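Local structure of glucose-6-phosphate isomerase like protein (Thermus thermophilus, 1WIW) at residues E20-V25 against E137-L142; S107-Y112 against A257-M262; Y114-L119 against E126-V131; V244-T247 against A253-M256. The protein probably isomerises phosphorylated sugars, as its relatives in the phosphoglucose and phosphomannose isomerase family do, and is built from two sugar isomerase (SIS) domains. All coordinates share one frame; numbering follows the deposited sequence.

Interaction 1 of 4, residues E20-V25 against E137-L142; sequences ELRDLV and EERRRL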
loop_
_atom_site.group_PDB
_atom_site.type_symbol
_atom_site.label_atom_id
_atom_site.label_comp_id
_atom_site.label_asym_id
_atom_site.label_seq_id
_atom_site.Cartn_x
_atom_site.Cartn_y
_atom_site.Cartn_z
ATOM N N GLU B 20 -0.424 15.261 -23.818
ATOM C CA GLU B 20 0.208 15.577 -22.539
ATOM C C GLU B 20 1.259 14.519 -22.190
ATOM O O GLU B 20 2.342 14.841 -21.694
ATOM C CB GLU B 20 -0.842 15.672 -21.423
ATOM C CG GLU B 20 -0.272 16.136 -20.092
ATOM C CD GLU B 20 -1.334 16.367 -19.019
ATOM O OE1 GLU B 20 -0.955 16.705 -17.873
ATOM O OE2 GLU B 20 -2.543 16.221 -19.320
ATOM N N LEU B 21 0.936 13.258 -22.448
ATOM C CA LEU B 21 1.868 12.166 -22.183
ATOM C C LEU B 21 3.120 12.384 -23.020
ATOM O O LEU B 21 4.245 12.247 -22.528
ATOM C CB LEU B 21 1.233 10.820 -22.560
ATOM C CG LEU B 21 0.262 10.186 -21.555
ATOM C CD1 LEU B 21 -0.554 9.084 -22.233
ATOM C CD2 LEU B 21 1.053 9.625 -20.373
ATOM N N ARG B 22 2.919 12.728 -24.289
ATOM C CA ARG B 22 4.035 12.955 -25.198
ATOM C C ARG B 22 4.953 14.103 -24.795
ATOM O O ARG B 22 6.174 13.990 -24.890
ATOM C CB ARG B 22 3.532 13.224 -26.617
ATOM C CG ARG B 22 4.668 13.379 -27.621
ATOM C CD ARG B 22 4.169 13.686 -29.021
ATOM N NE ARG B 22 5.231 13.523 -30.012
ATOM C CZ ARG B 22 6.349 14.243 -30.043
ATOM N NH1 ARG B 22 7.260 14.019 -30.983
ATOM N NH2 ARG B 22 6.556 15.192 -29.140
ATOM N N ASP B 23 4.366 15.209 -24.346
ATOM C CA ASP B 23 5.146 16.393 -23.975
ATOM C C ASP B 23 5.513 16.523 -22.496
ATOM O O ASP B 23 6.030 17.559 -22.080
ATOM C CB ASP B 23 4.393 17.662 -24.399
ATOM C CG ASP B 23 4.252 17.792 -25.909
ATOM O OD1 ASP B 23 4.868 16.992 -26.648
ATOM O OD2 ASP B 23 3.529 18.708 -26.353
ATOM N N LEU B 24 5.274 15.479 -21.708
ATOM C CA LEU B 24 5.549 15.531 -20.274
ATOM C C LEU B 24 6.909 16.068 -19.835
ATOM O O LEU B 24 6.990 16.933 -18.965
ATOM C CB LEU B 24 5.350 14.148 -19.647
ATOM C CG LEU B 24 5.487 14.130 -18.121
ATOM C CD1 LEU B 24 4.435 15.047 -17.497
ATOM C CD2 LEU B 24 5.328 12.699 -17.607
ATOM N N VAL B 25 7.975 15.546 -20.421
ATOM C CA VAL B 25 9.319 15.967 -20.056
ATOM C C VAL B 25 9.534 17.461 -20.281
ATOM O O VAL B 25 9.344 17.963 -21.384
ATOM C CB VAL B 25 10.375 15.168 -20.854
ATOM C CG1 VAL B 25 11.769 15.765 -20.644
ATOM C CG2 VAL B 25 10.349 13.705 -20.411
ATOM N N GLU B 137 13.623 8.359 -23.988
ATOM C CA GLU B 137 13.950 7.115 -24.670
ATOM C C GLU B 137 12.678 6.270 -24.726
ATOM O O GLU B 137 12.305 5.762 -25.784
ATOM C CB GLU B 137 15.070 6.369 -23.924
ATOM C CG GLU B 137 15.510 5.065 -24.589
ATOM C CD GLU B 137 16.948 4.680 -24.260
ATOM O OE1 GLU B 137 17.874 5.458 -24.594
ATOM O OE2 GLU B 137 17.167 3.596 -23.672
ATOM N N GLU B 138 12.006 6.147 -23.583
ATOM C CA GLU B 138 10.765 5.380 -23.473
ATOM C C GLU B 138 9.734 5.858 -24.482
ATOM O O GLU B 138 9.128 5.059 -25.192
ATOM C CB GLU B 138 10.168 5.529 -22.068
ATOM C CG GLU B 138 10.648 4.523 -21.032
ATOM C CD GLU B 138 10.237 3.105 -21.370
ATOM O OE1 GLU B 138 9.086 2.905 -21.808
ATOM O OE2 GLU B 138 11.060 2.185 -21.187
ATOM N N ARG B 139 9.543 7.173 -24.521
ATOM C CA ARG B 139 8.584 7.817 -25.411
ATOM C C ARG B 139 8.676 7.395 -26.880
ATOM O O ARG B 139 7.664 7.349 -27.582
ATOM C CB ARG B 139 8.740 9.340 -25.314
ATOM C CG ARG B 139 7.918 10.106 -26.327
ATOM C CD ARG B 139 8.749 11.182 -27.008
ATOM N NE ARG B 139 8.561 12.488 -26.395
ATOM C CZ ARG B 139 9.095 13.613 -26.857
ATOM N NH1 ARG B 139 8.862 14.758 -26.235
ATOM N NH2 ARG B 139 9.871 13.595 -27.932
ATOM N N ARG B 140 9.884 7.092 -27.342
ATOM C CA ARG B 140 10.093 6.698 -28.736
ATOM C C ARG B 140 9.237 5.533 -29.224
ATOM O O ARG B 140 8.840 5.503 -30.386
ATOM C CB ARG B 140 11.564 6.349 -28.977
ATOM C CG ARG B 140 12.528 7.508 -28.766
ATOM C CD ARG B 140 13.971 7.024 -28.832
ATOM N NE ARG B 140 14.914 8.033 -28.358
ATOM C CZ ARG B 140 16.180 7.776 -28.043
ATOM N NH1 ARG B 140 16.973 8.751 -27.619
ATOM N NH2 ARG B 140 16.653 6.540 -28.149
ATOM N N ARG B 141 8.952 4.579 -28.347
ATOM C CA ARG B 141 8.167 3.408 -28.737
ATOM C C ARG B 141 6.774 3.343 -28.125
ATOM O O ARG B 141 6.068 2.353 -28.308
ATOM C CB ARG B 141 8.932 2.132 -28.360
ATOM C CG ARG B 141 10.311 2.014 -29.002
ATOM C CD ARG B 141 11.130 0.881 -28.389
ATOM N NE ARG B 141 10.627 -0.447 -28.735
ATOM C CZ ARG B 141 10.647 -0.959 -29.963
ATOM N NH1 ARG B 141 10.170 -2.175 -30.188
ATOM N NH2 ARG B 141 11.146 -0.252 -30.967
ATOM N N LEU B 142 6.363 4.395 -27.426
ATOM C CA LEU B 142 5.057 4.385 -26.762
ATOM C C LEU B 142 3.936 5.198 -27.404
ATOM O O LEU B 142 2.773 5.050 -27.033
ATOM C CB LEU B 142 5.225 4.841 -25.310
ATOM C CG LEU B 142 6.238 4.064 -24.461
ATOM C CD1 LEU B 142 6.289 4.671 -23.073
ATOM C CD2 LEU B 142 5.851 2.583 -24.392
#

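Interaction 2 of 4, residues S107-Y112 against A257-M262; sequences SPLAPY and ALWYRM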
loop_
_atom_site.group_PDB
_atom_site.type_symbol
_atom_site.label_atom_id
_atom_site.label_comp_id
_atom_site.label_asym_id
_atom_site.label_seq_id
_atom_site.Cartn_x
_atom_site.Cartn_y
_atom_site.Cartn_z
ATOM N N SER B 107 -3.461 16.671 -12.367
ATOM C CA SER B 107 -3.157 15.875 -13.547
ATOM C C SER B 107 -2.627 14.531 -13.075
ATOM O O SER B 107 -1.937 14.454 -12.058
ATOM C CB SER B 107 -2.093 16.565 -14.410
ATOM O OG SER B 107 -1.607 15.693 -15.423
ATOM N N PRO B 108 -2.962 13.452 -13.795
ATOM C CA PRO B 108 -2.491 12.114 -13.422
ATOM C C PRO B 108 -0.973 12.093 -13.555
ATOM O O PRO B 108 -0.292 11.287 -12.919
ATOM C CB PRO B 108 -3.130 11.200 -14.468
ATOM C CG PRO B 108 -4.225 12.035 -15.082
ATOM C CD PRO B 108 -3.697 13.421 -15.069
ATOM N N LEU B 109 -0.453 12.989 -14.391
ATOM C CA LEU B 109 0.987 13.069 -14.644
ATOM C C LEU B 109 1.720 14.056 -13.731
ATOM O O LEU B 109 2.941 14.205 -13.817
ATOM C CB LEU B 109 1.233 13.452 -16.110
ATOM C CG LEU B 109 0.438 12.631 -17.130
ATOM C CD1 LEU B 109 0.806 13.083 -18.541
ATOM C CD2 LEU B 109 0.730 11.139 -16.942
ATOM N N ALA B 110 0.983 14.721 -12.847
ATOM C CA ALA B 110 1.605 15.686 -11.949
ATOM C C ALA B 110 2.777 15.136 -11.115
ATOM O O ALA B 110 3.684 15.888 -10.753
ATOM C CB ALA B 110 0.550 16.302 -11.031
ATOM N N PRO B 111 2.779 13.827 -10.791
ATOM C CA PRO B 111 3.907 13.325 -9.996
ATOM C C PRO B 111 5.262 13.674 -10.605
ATOM O O PRO B 111 6.203 14.016 -9.889
ATOM C CB PRO B 111 3.650 11.824 -9.948
ATOM C CG PRO B 111 2.151 11.778 -9.843
ATOM C CD PRO B 111 1.731 12.795 -10.908
ATOM N N TYR B 112 5.363 13.591 -11.927
ATOM C CA TYR B 112 6.614 13.935 -12.594
ATOM C C TYR B 112 6.950 15.402 -12.361
ATOM O O TYR B 112 8.101 15.748 -12.098
ATOM C CB TYR B 112 6.530 13.676 -14.104
ATOM C CG TYR B 112 7.624 14.388 -14.901
ATOM C CD1 TYR B 112 7.434 15.684 -15.379
ATOM C CD2 TYR B 112 8.867 13.784 -15.117
ATOM C CE1 TYR B 112 8.462 16.372 -16.053
ATOM C CE2 TYR B 112 9.900 14.461 -15.784
ATOM C CZ TYR B 112 9.689 15.754 -16.247
ATOM O OH TYR B 112 10.706 16.430 -16.889
ATOM N N ALA B 257 10.839 5.784 -15.266
ATOM C CA ALA B 257 10.648 5.214 -16.599
ATOM C C ALA B 257 9.549 4.162 -16.536
ATOM O O ALA B 257 8.718 4.067 -17.437
ATOM C CB ALA B 257 11.948 4.588 -17.109
ATOM N N LEU B 258 9.548 3.364 -15.471
ATOM C CA LEU B 258 8.520 2.339 -15.302
ATOM C C LEU B 258 7.178 3.043 -15.142
ATOM O O LEU B 258 6.197 2.683 -15.784
ATOM C CB LEU B 258 8.806 1.482 -14.063
ATOM C CG LEU B 258 9.921 0.434 -14.174
ATOM C CD1 LEU B 258 10.267 -0.094 -12.791
ATOM C CD2 LEU B 258 9.487 -0.704 -15.095
ATOM N N TRP B 259 7.144 4.047 -14.273
ATOM C CA TRP B 259 5.929 4.823 -14.028
ATOM C C TRP B 259 5.390 5.411 -15.339
ATOM O O TRP B 259 4.192 5.338 -15.612
ATOM C CB TRP B 259 6.237 5.952 -13.038
ATOM C CG TRP B 259 5.088 6.882 -12.776
ATOM C CD1 TRP B 259 4.075 6.711 -11.877
ATOM C CD2 TRP B 259 4.834 8.126 -13.438
ATOM N NE1 TRP B 259 3.202 7.777 -11.939
ATOM C CE2 TRP B 259 3.644 8.656 -12.891
ATOM C CE3 TRP B 259 5.498 8.844 -14.443
ATOM C CZ2 TRP B 259 3.098 9.880 -13.319
ATOM C CZ3 TRP B 259 4.957 10.063 -14.868
ATOM C CH2 TRP B 259 3.768 10.563 -14.304
ATOM N N TYR B 260 6.276 5.994 -16.144
ATOM C CA TYR B 260 5.886 6.601 -17.422
ATOM C C TYR B 260 5.316 5.571 -18.404
ATOM O O TYR B 260 4.293 5.816 -19.046
ATOM C CB TYR B 260 7.089 7.305 -18.058
ATOM C CG TYR B 260 6.783 8.087 -19.329
ATOM C CD1 TYR B 260 5.925 9.188 -19.309
ATOM C CD2 TYR B 260 7.392 7.754 -20.537
ATOM C CE1 TYR B 260 5.683 9.946 -20.460
ATOM C CE2 TYR B 260 7.155 8.505 -21.704
ATOM C CZ TYR B 260 6.304 9.599 -21.653
ATOM O OH TYR B 260 6.084 10.360 -22.782
ATOM N N ARG B 261 5.969 4.421 -18.531
ATOM C CA ARG B 261 5.468 3.394 -19.442
ATOM C C ARG B 261 4.100 2.889 -18.976
ATOM O O ARG B 261 3.256 2.513 -19.788
ATOM C CB ARG B 261 6.443 2.216 -19.534
ATOM C CG ARG B 261 5.939 1.110 -20.454
ATOM C CD ARG B 261 6.876 -0.086 -20.516
ATOM N NE ARG B 261 8.168 0.241 -21.107
ATOM C CZ ARG B 261 8.988 -0.663 -21.638
ATOM N NH1 ARG B 261 10.151 -0.292 -22.159
ATOM N NH2 ARG B 261 8.634 -1.941 -21.661
HETATM N N MSE B 262 3.883 2.867 -17.665
HETATM C CA MSE B 262 2.596 2.420 -17.138
HETATM C C MSE B 262 1.515 3.480 -17.370
HETATM O O MSE B 262 0.344 3.148 -17.531
HETATM C CB MSE B 262 2.704 2.091 -15.648
HETATM C CG MSE B 262 3.546 0.853 -15.365
HETATM SE SE MSE B 262 2.853 -0.773 -16.215
HETATM C CE MSE B 262 2.859 -1.904 -14.677
#

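Interaction 3 of 4, residues Y114-L119 against E126-V131; sequences YLRFLL and EVLRSV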
loop_
_atom_site.group_PDB
_atom_site.type_symbol
_atom_site.label_atom_id
_atom_site.label_comp_id
_atom_site.label_asym_id
_atom_site.label_seq_id
_atom_site.Cartn_x
_atom_site.Cartn_y
_atom_site.Cartn_z
ATOM N N TYR B 114 5.983 17.372 -9.856
ATOM C CA TYR B 114 6.362 17.650 -8.469
ATOM C C TYR B 114 7.816 17.224 -8.251
ATOM O O TYR B 114 8.606 17.958 -7.652
ATOM C CB TYR B 114 5.476 16.886 -7.474
ATOM C CG TYR B 114 4.121 17.510 -7.197
ATOM C CD1 TYR B 114 2.999 17.153 -7.940
ATOM C CD2 TYR B 114 3.961 18.443 -6.172
ATOM C CE1 TYR B 114 1.740 17.711 -7.668
ATOM C CE2 TYR B 114 2.716 19.006 -5.888
ATOM C CZ TYR B 114 1.610 18.638 -6.638
ATOM O OH TYR B 114 0.379 19.191 -6.359
ATOM N N LEU B 115 8.162 16.032 -8.735
ATOM C CA LEU B 115 9.522 15.512 -8.582
ATOM C C LEU B 115 10.550 16.416 -9.253
ATOM O O LEU B 115 11.598 16.714 -8.675
ATOM C CB LEU B 115 9.632 14.097 -9.164
ATOM C CG LEU B 115 11.043 13.487 -9.109
ATOM C CD1 LEU B 115 11.518 13.364 -7.667
ATOM C CD2 LEU B 115 11.033 12.138 -9.775
ATOM N N ARG B 116 10.241 16.846 -10.474
ATOM C CA ARG B 116 11.126 17.729 -11.226
ATOM C C ARG B 116 11.414 18.993 -10.417
ATOM O O ARG B 116 12.556 19.447 -10.334
ATOM C CB ARG B 116 10.482 18.088 -12.570
ATOM C CG ARG B 116 11.238 19.131 -13.401
ATOM C CD ARG B 116 10.803 19.054 -14.865
ATOM N NE ARG B 116 11.399 20.094 -15.703
ATOM C CZ ARG B 116 10.929 21.335 -15.801
ATOM N NH1 ARG B 116 11.533 22.222 -16.591
ATOM N NH2 ARG B 116 9.846 21.691 -15.114
ATOM N N PHE B 117 10.376 19.552 -9.808
ATOM C CA PHE B 117 10.544 20.755 -9.004
ATOM C C PHE B 117 11.467 20.487 -7.821
ATOM O O PHE B 117 12.391 21.260 -7.569
ATOM C CB PHE B 117 9.186 21.263 -8.508
ATOM C CG PHE B 117 9.280 22.488 -7.638
ATOM C CD1 PHE B 117 9.340 22.373 -6.251
ATOM C CD2 PHE B 117 9.326 23.760 -8.208
ATOM C CE1 PHE B 117 9.440 23.510 -5.442
ATOM C CE2 PHE B 117 9.429 24.902 -7.410
ATOM C CZ PHE B 117 9.484 24.776 -6.025
ATOM N N LEU B 118 11.226 19.391 -7.101
ATOM C CA LEU B 118 12.057 19.040 -5.947
ATOM C C LEU B 118 13.519 18.816 -6.315
ATOM O O LEU B 118 14.416 19.274 -5.611
ATOM C CB LEU B 118 11.523 17.788 -5.240
ATOM C CG LEU B 118 10.256 17.939 -4.396
ATOM C CD1 LEU B 118 9.961 16.636 -3.664
ATOM C CD2 LEU B 118 10.448 19.062 -3.388
ATOM N N LEU B 119 13.769 18.115 -7.414
ATOM C CA LEU B 119 15.147 17.869 -7.820
ATOM C C LEU B 119 15.845 19.185 -8.161
ATOM O O LEU B 119 16.997 19.398 -7.783
ATOM C CB LEU B 119 15.197 16.912 -9.017
ATOM C CG LEU B 119 14.662 15.494 -8.774
ATOM C CD1 LEU B 119 14.896 14.638 -10.012
ATOM C CD2 LEU B 119 15.363 14.874 -7.571
ATOM N N GLU B 126 21.376 17.029 -12.347
ATOM C CA GLU B 126 21.896 15.881 -13.082
ATOM C C GLU B 126 21.012 14.656 -12.919
ATOM O O GLU B 126 20.826 13.897 -13.864
ATOM C CB GLU B 126 23.326 15.558 -12.648
ATOM C CG GLU B 126 24.345 16.585 -13.112
ATOM C CD GLU B 126 24.142 17.004 -14.560
ATOM O OE1 GLU B 126 24.052 16.122 -15.442
ATOM O OE2 GLU B 126 24.074 18.223 -14.818
ATOM N N VAL B 127 20.470 14.459 -11.724
ATOM C CA VAL B 127 19.582 13.330 -11.493
ATOM C C VAL B 127 18.361 13.518 -12.391
ATOM O O VAL B 127 17.905 12.576 -13.040
ATOM C CB VAL B 127 19.113 13.266 -10.030
ATOM C CG1 VAL B 127 18.149 12.107 -9.847
ATOM C CG2 VAL B 127 20.307 13.101 -9.112
ATOM N N LEU B 128 17.835 14.740 -12.415
ATOM C CA LEU B 128 16.675 15.057 -13.245
ATOM C C LEU B 128 16.987 14.771 -14.708
ATOM O O LEU B 128 16.149 14.248 -15.440
ATOM C CB LEU B 128 16.280 16.529 -13.082
ATOM C CG LEU B 128 15.182 17.040 -14.025
ATOM C CD1 LEU B 128 13.873 16.281 -13.770
ATOM C CD2 LEU B 128 14.982 18.536 -13.810
ATOM N N ARG B 129 18.194 15.113 -15.143
ATOM C CA ARG B 129 18.563 14.857 -16.527
ATOM C C ARG B 129 18.477 13.367 -16.859
ATOM O O ARG B 129 18.026 13.005 -17.941
ATOM C CB ARG B 129 19.975 15.376 -16.833
ATOM C CG ARG B 129 20.439 15.020 -18.245
ATOM C CD ARG B 129 21.739 15.715 -18.638
ATOM N NE ARG B 129 21.496 16.960 -19.363
ATOM C CZ ARG B 129 20.909 17.033 -20.558
ATOM N NH1 ARG B 129 20.500 15.928 -21.171
ATOM N NH2 ARG B 129 20.725 18.213 -21.139
ATOM N N SER B 130 18.892 12.502 -15.932
ATOM C CA SER B 130 18.839 11.060 -16.186
ATOM C C SER B 130 17.381 10.585 -16.275
ATOM O O SER B 130 17.061 9.662 -17.027
ATOM C CB SER B 130 19.581 10.281 -15.089
ATOM O OG SER B 130 18.873 10.296 -13.861
ATOM N N VAL B 131 16.501 11.216 -15.504
ATOM C CA VAL B 131 15.080 10.869 -15.531
ATOM C C VAL B 131 14.489 11.271 -16.888
ATOM O O VAL B 131 13.828 10.478 -17.552
ATOM C CB VAL B 131 14.308 11.605 -14.418
ATOM C CG1 VAL B 131 12.800 11.519 -14.675
ATOM C CG2 VAL B 131 14.653 11.001 -13.065
#

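Interaction 4 of 4, residues V244-T247 against A253-M256; sequences VPAT and AQVM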
loop_
_atom_site.group_PDB
_atom_site.type_symbol
_atom_site.label_atom_id
_atom_site.label_comp_id
_atom_site.label_asym_id
_atom_site.label_seq_id
_atom_site.Cartn_x
_atom_site.Cartn_y
_atom_site.Cartn_z
ATOM N N VAL B 244 8.121 -6.152 -16.868
ATOM C CA VAL B 244 8.354 -4.850 -17.483
ATOM C C VAL B 244 9.771 -4.376 -17.193
ATOM O O VAL B 244 10.140 -4.159 -16.039
ATOM C CB VAL B 244 7.363 -3.780 -16.954
ATOM C CG1 VAL B 244 7.530 -2.485 -17.746
ATOM C CG2 VAL B 244 5.930 -4.295 -17.045
ATOM N N PRO B 245 10.590 -4.212 -18.242
ATOM C CA PRO B 245 11.965 -3.757 -18.031
ATOM C C PRO B 245 11.994 -2.266 -17.709
ATOM O O PRO B 245 11.135 -1.510 -18.162
ATOM C CB PRO B 245 12.641 -4.089 -19.358
ATOM C CG PRO B 245 11.548 -3.864 -20.341
ATOM C CD PRO B 245 10.343 -4.506 -19.666
ATOM N N ALA B 246 12.977 -1.845 -16.921
ATOM C CA ALA B 246 13.089 -0.447 -16.542
ATOM C C ALA B 246 14.245 0.261 -17.229
ATOM O O ALA B 246 15.414 -0.062 -17.003
ATOM C CB ALA B 246 13.245 -0.327 -15.039
ATOM N N THR B 247 13.905 1.233 -18.068
ATOM C CA THR B 247 14.895 2.024 -18.778
ATOM C C THR B 247 15.517 2.997 -17.777
ATOM O O THR B 247 14.849 3.427 -16.836
ATOM C CB THR B 247 14.225 2.818 -19.915
ATOM O OG1 THR B 247 13.604 1.899 -20.822
ATOM C CG2 THR B 247 15.250 3.670 -20.671
ATOM N N ALA B 253 15.801 6.949 -11.983
ATOM C CA ALA B 253 15.407 7.067 -13.385
ATOM C C ALA B 253 14.581 5.851 -13.798
ATOM O O ALA B 253 13.563 5.978 -14.474
ATOM C CB ALA B 253 16.645 7.182 -14.273
ATOM N N GLN B 254 15.025 4.670 -13.381
ATOM C CA GLN B 254 14.324 3.433 -13.693
ATOM C C GLN B 254 12.892 3.452 -13.147
ATOM O O GLN B 254 11.946 3.037 -13.830
ATOM C CB GLN B 254 15.090 2.233 -13.118
ATOM C CG GLN B 254 16.413 1.950 -13.829
ATOM C CD GLN B 254 17.100 0.699 -13.310
ATOM O OE1 GLN B 254 17.491 0.631 -12.148
ATOM N NE2 GLN B 254 17.241 -0.300 -14.170
ATOM N N VAL B 255 12.730 3.935 -11.921
ATOM C CA VAL B 255 11.399 4.001 -11.321
ATOM C C VAL B 255 10.482 4.892 -12.157
ATOM O O VAL B 255 9.374 4.504 -12.509
ATOM C CB VAL B 255 11.460 4.543 -9.871
ATOM C CG1 VAL B 255 10.058 4.944 -9.389
ATOM C CG2 VAL B 255 12.036 3.471 -8.945
HETATM N N MSE B 256 10.958 6.087 -12.484
HETATM C CA MSE B 256 10.168 7.028 -13.267
HETATM C C MSE B 256 9.882 6.500 -14.679
HETATM O O MSE B 256 8.800 6.736 -15.229
HETATM C CB MSE B 256 10.890 8.373 -13.311
HETATM C CG MSE B 256 10.033 9.570 -12.904
HETATM SE SE MSE B 256 8.942 9.319 -11.307
HETATM C CE MSE B 256 10.362 9.057 -10.020
#

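Interaction 1 of 4, residues E20-V25 against E137-L142
Arg139 reaches from helix 125-139 to the C-terminal part of helix 17-23, where its guanidinium meets the carbonyl oxygen of Arg22. Two N-H groups fork onto that one acceptor: NE of Arg139 lies 3.2 Å from Arg22 O, and NH1 of Arg139 lies 3.1 Å from the same oxygen. Both bonds are weak, bent at hydrogen to 133° and 135°. The Arg139 chain starts with CG anti to the backbone N and then bends at chi2 and chi3, which turns the guanidinium onto the carbonyl.

This fork is the close part of the contact. On the looser, exposed side the extended Arg22 chain brings its NH2 over one face of the Arg139 guanidinium, 3.7 Å from Arg139 NH1, with the two planes 37° apart. Asp23 OD1 meets the Arg22 guanidinium in its plane at the edge, a salt bridge of 3.5 Å to NH2. A leucine in place of Arg139 would probably leave the Arg22 carbonyl without these two donors and remove the polar tie between the two segments. Two like charges this close are presumably tolerable because the carbonyl takes up one guanidinium and Asp23 partly offsets the other, which implies a modest, polar surface link.

Interaction 2 of 4, residues S107-Y112 against A257-M262
Trp259 pushes the six-membered end of its indole against the turn at Ser107-Ala110 and the first turn of helix 110-121, and it has by far the most surface buried here. CG stands anti to the backbone N (chi1 176°), which carries the ring away from helix 251-272 toward the turn. The ring edge meets Leu109 and Pro108: CH2 of Trp259 comes 3.8 Å from Leu109 CA, which lies in the ring plane, and CZ2 of Trp259 is 3.7 Å from Pro108 O, also near that plane.

Leu109 adds its own branch, CD2 lying 4.1 Å from Trp259 CH2 as the two side chains pass at a slant. The Pro111 and Trp259 side chains cross at about a right angle, with CB of Pro111 meeting the ring obliquely, 3.9 Å from Trp259 CZ2. CB of Tyr112 also approaches obliquely, 4.0 Å from Trp259 CZ3, while its hydroxyl reaches away to Asp132. The turn that receives the ring is itself braced: Ser107 OG accepts from Leu109 N at 3.1 Å, a capping bond ahead of the helix. Replacing Trp259 by an alanine would probably open a gap between turn and helix and leave Leu109, Pro111 and Tyr112 without the ring they pack on across this contact.

The contact is buried close to the centre of the chain and joins the two SIS domains. Leu182 of helix 174-185 also packs on Trp259, and on the same stretch of helix 251-272 Met262, a selenomethionine, touches Val219 and Leu221 of strand 216-221.

Interaction 3 of 4, residues Y114-L119 against E126-V131
Leu119 and Leu128 carry most of the apolar contact between helices 110-121 and 125-139. CD1 of Leu119 lies against the backbone of the facing helix, 3.7 Å from Leu128 CA, and also touches Leu128 CB at 3.9 Å. Val127 borders the same methyl, its CG1 being 4.1 Å from Leu119 CD1. With CG anti to the carbonyl carbon (chi1 -64°), Leu119 sends this branch across to the second helix.

A second apolar contact uses the aliphatic part of a charged residue. Both methyls of Leu128 rest against the same side of Arg116 CG, with CD2 of Leu128 at 3.8 Å and CD1 of Leu128 at 3.9 Å from that atom. The Arg116 chain is extended, so its methylenes serve the packing while NH2 goes on to the carbonyl oxygen of Gly28.

A side-chain hydrogen bond also forms inside the second helix. Ser130 OG donates to Val127 O at 2.6 Å, in the carbonyl plane and on a lone pair; that oxygen also receives Val131 N, so two donors grip it. Ser130 OG is met in addition by Asn250 ND2.

The short axes pass 9.6 Å apart, their directions 151° from each other, and only a brief link separates the two helices in sequence. This is an antiparallel helical hairpin, packed by leucine and valine side chains, with Leu115 and Val131 meeting helix 251-272 beside it.

Interaction 4 of 4, residues V244-T247 against A253-M256
The methyl of Ala246 points at the helix and meets CB of Gln254 at 3.7 Å, where the loop after strand 240-244 runs past the start of helix 251-272. From there the glutamine side chain runs across the loop, nearly at a right angle to the Ala246-Thr247 step. CG of Gln254 stands anti to the carbonyl carbon (chi1 -70°) and the chain is extended beyond it, carrying the amide past the Ala246 methyl to the carbonyl. NE2 of Gln254 donates to Ala246 O over 3.4 Å, a long, weak bond, though fairly straight at 161°. OE1 bonds weakly to Arg251 NH1.

Thr247 meets the helix through its backbone, its CB being turned away. Thr247 O is 3.2 Å from Gln254 CA in a C-H...O contact (160° at the hydrogen), and Gln254 CG is 3.7 Å from that oxygen. The carbonyl is buried with no conventional hydrogen-bond partner, so the C-H contact is probably only a partial substitute. Thr247 OG1 bonds to Glu138.

The loop thus joins the outermost strand, within this chain, of its parallel sheet to helix 251-272, with Thr247 reaching helix 125-139 and Met256, a selenomethionine, facing Val131 and Leu135 on that helix.

Along the chain, interactions 1 and 2 interlock, their segments alternating, while interaction 3 falls within the span of both and interaction 4 within that of interaction 2 alone. Helix 125-139 serves interactions 1 and 3, helix 110-121 interactions 2 and 3, and helix 251-272 interactions 2 and 4. Interactions 1 and 2, with centres about 10 Å apart, touch through Leu21 O with Tyr260 OH and Glu20 OE1 with Ser107 OG. Interactions 1 and 4 meet at Glu138 and Thr247, and interactions 3 and 4 at Leu115 and Met256. The three helices thus pack on one another where the N-terminal and C-terminal SIS regions meet, which is likely to fix how the two regions sit together.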